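Local coordinates for sugar ABC transporter substrate-binding protein (Treponema pallidum subsp. pallidum, PDB 5U2P) that probably binds a small solute, perhaps a sugar, in the periplasm for delivery to an ABC transporter, at residues E111-D116 with F129-N134. Numbering follows the deposited sequence.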
ATOM      1  N   GLU A 111      11.369 -18.819   9.065  1.00 24.53           N
ATOM      2  CA  GLU A 111      10.276 -19.614   9.614  1.00 29.15           C
ATOM      3  C   GLU A 111       9.552 -20.335   8.479  1.00 24.65           C
ATOM      4  O   GLU A 111       9.514 -19.860   7.329  1.00 26.73           O
ATOM      5  CB  GLU A 111       9.297 -18.737  10.416  1.00 27.28           C
ATOM      6  CG  GLU A 111       9.917 -18.095  11.656  1.00 26.09           C
ATOM      7  CD  GLU A 111      10.541 -19.101  12.605  1.00 44.18           C
ATOM      8  OE1 GLU A 111       9.793 -19.896  13.197  1.00 31.70           O
ATOM      9  OE2 GLU A 111      11.783 -19.099  12.768  1.00 34.25           O
ATOM     10  N   ALA A 112       8.986 -21.491   8.804  1.00 26.61           N
ATOM     11  CA  ALA A 112       8.379 -22.360   7.799  1.00 29.41           C
ATOM     12  C   ALA A 112       7.182 -21.752   7.097  1.00 35.61           C
ATOM     13  O   ALA A 112       6.829 -22.190   6.008  1.00 29.17           O
ATOM     14  CB  ALA A 112       7.974 -23.683   8.437  1.00 31.96           C
ATOM     15  N   TRP A 113       6.553 -20.749   7.705  1.00 24.32           N
ATOM     16  CA  TRP A 113       5.358 -20.141   7.113  1.00 25.55           C
ATOM     17  C   TRP A 113       5.650 -18.965   6.173  1.00 27.37           C
ATOM     18  O   TRP A 113       4.745 -18.470   5.507  1.00 24.56           O
ATOM     19  CB  TRP A 113       4.392 -19.696   8.216  1.00 23.30           C
ATOM     20  CG  TRP A 113       5.017 -18.950   9.375  1.00 18.93           C
ATOM     21  CD1 TRP A 113       5.417 -19.486  10.554  1.00 25.80           C
ATOM     22  CD2 TRP A 113       5.258 -17.538   9.476  1.00 17.43           C
ATOM     23  NE1 TRP A 113       5.906 -18.506  11.384  1.00 24.24           N
ATOM     24  CE2 TRP A 113       5.820 -17.302  10.744  1.00 22.01           C
ATOM     25  CE3 TRP A 113       5.063 -16.453   8.613  1.00 20.47           C
ATOM     26  CZ2 TRP A 113       6.213 -16.031  11.164  1.00 23.06           C
ATOM     27  CZ3 TRP A 113       5.445 -15.188   9.039  1.00 21.21           C
ATOM     28  CH2 TRP A 113       6.012 -14.991  10.304  1.00 24.35           C
ATOM     29  N   ILE A 114       6.907 -18.519   6.103  1.00 23.61           N
ATOM     30  CA  ILE A 114       7.248 -17.388   5.232  1.00 24.39           C
ATOM     31  C   ILE A 114       6.835 -17.609   3.764  1.00 23.67           C
ATOM     32  O   ILE A 114       6.334 -16.688   3.117  1.00 22.54           O
ATOM     33  CB  ILE A 114       8.745 -17.072   5.323  1.00 26.06           C
ATOM     34  CG1 ILE A 114       9.075 -16.509   6.706  1.00 26.89           C
ATOM     35  CG2 ILE A 114       9.183 -16.090   4.245  1.00 31.68           C
ATOM     36  CD1 ILE A 114       8.456 -15.144   7.004  1.00 27.86           C
ATOM     37  N   PRO A 115       7.018 -18.829   3.226  1.00 29.88           N
ATOM     38  CA  PRO A 115       6.572 -19.043   1.837  1.00 28.35           C
ATOM     39  C   PRO A 115       5.066 -18.912   1.601  1.00 27.90           C
ATOM     40  O   PRO A 115       4.636 -18.789   0.451  1.00 31.90           O
ATOM     41  CB  PRO A 115       7.026 -20.481   1.547  1.00 34.54           C
ATOM     42  CG  PRO A 115       8.156 -20.709   2.470  1.00 37.14           C
ATOM     43  CD  PRO A 115       7.838 -19.950   3.713  1.00 26.17           C
ATOM     44  N   ASP A 116       4.276 -18.948   2.665  1.00 24.67           N
ATOM     45  CA  ASP A 116       2.823 -18.854   2.554  1.00 25.06           C
ATOM     46  C   ASP A 116       2.350 -17.392   2.515  1.00 24.52           C
ATOM     47  O   ASP A 116       1.197 -17.109   2.196  1.00 25.93           O
ATOM     48  CB  ASP A 116       2.154 -19.577   3.716  1.00 27.19           C
ATOM     49  CG  ASP A 116       2.348 -21.082   3.669  1.00 56.19           C
ATOM     50  OD1 ASP A 116       2.442 -21.645   2.555  1.00 42.53           O
ATOM     51  OD2 ASP A 116       2.387 -21.695   4.759  1.00 37.33           O
ATOM     52  N   PHE A 129      10.518  -9.425   9.985  1.00 22.69           N
ATOM     53  CA  PHE A 129      10.588  -9.362  11.449  1.00 21.79           C
ATOM     54  C   PHE A 129       9.216  -9.409  12.149  1.00 21.33           C
ATOM     55  O   PHE A 129       9.134  -9.237  13.364  1.00 18.53           O
ATOM     56  CB  PHE A 129      11.339  -8.085  11.878  1.00 21.96           C
ATOM     57  CG  PHE A 129      12.838  -8.187  11.751  1.00 18.07           C
ATOM     58  CD1 PHE A 129      13.575  -8.923  12.663  1.00 21.83           C
ATOM     59  CD2 PHE A 129      13.507  -7.545  10.722  1.00 24.67           C
ATOM     60  CE1 PHE A 129      14.958  -9.011  12.557  1.00 24.93           C
ATOM     61  CE2 PHE A 129      14.878  -7.638  10.613  1.00 25.18           C
ATOM     62  CZ  PHE A 129      15.596  -8.374  11.526  1.00 24.22           C
ATOM     63  N   ALA A 130       8.141  -9.670  11.415  1.00 17.52           N
ATOM     64  CA  ALA A 130       6.849  -9.823  12.060  1.00 17.99           C
ATOM     65  C   ALA A 130       5.927 -10.678  11.202  1.00 19.57           C
ATOM     66  O   ALA A 130       6.065 -10.728   9.973  1.00 19.91           O
ATOM     67  CB  ALA A 130       6.216  -8.463  12.306  1.00 18.54           C
ATOM     68  N   LEU A 131       4.986 -11.327  11.867  1.00 18.34           N
ATOM     69  CA  LEU A 131       3.852 -11.940  11.188  1.00 20.46           C
ATOM     70  C   LEU A 131       2.800 -10.866  10.883  1.00 21.27           C
ATOM     71  O   LEU A 131       2.227 -10.287  11.802  1.00 18.56           O
ATOM     72  CB  LEU A 131       3.256 -13.038  12.040  1.00 19.29           C
ATOM     73  CG  LEU A 131       2.050 -13.792  11.432  1.00 21.50           C
ATOM     74  CD1 LEU A 131       2.091 -15.241  11.872  1.00 40.94           C
ATOM     75  CD2 LEU A 131       0.749 -13.142  11.838  1.00 30.55           C
ATOM     76  N   PRO A 132       2.543 -10.600   9.596  1.00 18.14           N
ATOM     77  CA  PRO A 132       1.610  -9.539   9.219  1.00 16.09           C
ATOM     78  C   PRO A 132       0.166  -9.967   9.309  1.00 18.86           C
ATOM     79  O   PRO A 132      -0.119 -11.142   9.097  1.00 20.05           O
ATOM     80  CB  PRO A 132       1.980  -9.255   7.771  1.00 18.92           C
ATOM     81  CG  PRO A 132       2.471 -10.538   7.279  1.00 18.00           C
ATOM     82  CD  PRO A 132       3.140 -11.230   8.407  1.00 18.07           C
ATOM     83  N   LEU A 133      -0.716  -9.022   9.624  1.00 17.21           N
ATOM     84  CA  LEU A 133      -2.153  -9.286   9.693  1.00 22.44           C
ATOM     85  C   LEU A 133      -2.881  -9.078   8.364  1.00 22.30           C
ATOM     86  O   LEU A 133      -4.039  -9.492   8.217  1.00 23.82           O
ATOM     87  CB  LEU A 133      -2.774  -8.395  10.761  1.00 18.62           C
ATOM     88  CG  LEU A 133      -2.137  -8.520  12.140  1.00 25.07           C
ATOM     89  CD1 LEU A 133      -2.874  -7.636  13.136  1.00 25.57           C
ATOM     90  CD2 LEU A 133      -2.087  -9.969  12.613  1.00 23.65           C
ATOM     91  N   ASN A 134      -2.204  -8.438   7.410  1.00 20.08           N
ATOM     92  CA  ASN A 134      -2.699  -8.204   6.047  1.00 21.20           C
ATOM     93  C   ASN A 134      -1.506  -8.170   5.095  1.00 23.30           C
ATOM     94  O   ASN A 134      -0.403  -7.831   5.536  1.00 21.76           O
ATOM     95  CB  ASN A 134      -3.456  -6.867   5.936  1.00 18.30           C
ATOM     96  CG  ASN A 134      -4.673  -6.788   6.853  1.00 19.07           C
ATOM     97  OD1 ASN A 134      -4.603  -6.284   7.970  1.00 25.64           O
ATOM     98  ND2 ASN A 134      -5.814  -7.261   6.351  1.00 23.28           N
TER
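The indole of W113 lies against L131 on strand 131-132, an edge strand of a five-stranded mixed sheet, in the two-lobed fold of periplasmic solute-binding proteins. W113 comes from a type I beta turn, E111 to I114, closed by the bond from I114 N to E111 O (3.2 Å) and continued by a short 3-10 turn in which D116 N reaches W113 O. Its first torsion sets CG between the backbone N and the carbonyl carbon (chi1 46°), and the six-membered ring extends to the strand.

L131 meets this ring in two ways. Its CB packs against the far corner of the benzo ring, and its CD1 methyl sits over one face in a CH-pi contact, 4.2 Å from the centroid of the six-membered ring and only 8° off the ring normal. The leucine side chain crosses the indole at a slant, with CG anti to the backbone N (chi1 -179°) bringing that methyl above the ring. The opposite face is covered from within the turn itself, where E111 CB lies 3.5 Å above the indole plane, toward its rim; the two aliphatic groups thus lie on opposite faces of the indole, E111 CB by the pyrrole portion and L131 CD1 over the six-membered ring.

No hydrogen bond joins the two segments; the contact is buried, mostly apolar packing. Helix 318-329 contributes to the same cluster, with A329 touching both W113 and L131 and S326 touching W113. L131 is bonded through its backbone to L309 of strand 307-311, and the indole packs the loop after helix 101-104 against this edge of the sheet. At the edge of the indole, near its plane, the carbonyl oxygen A130 O approaches W113 CH2 at 4.3 Å.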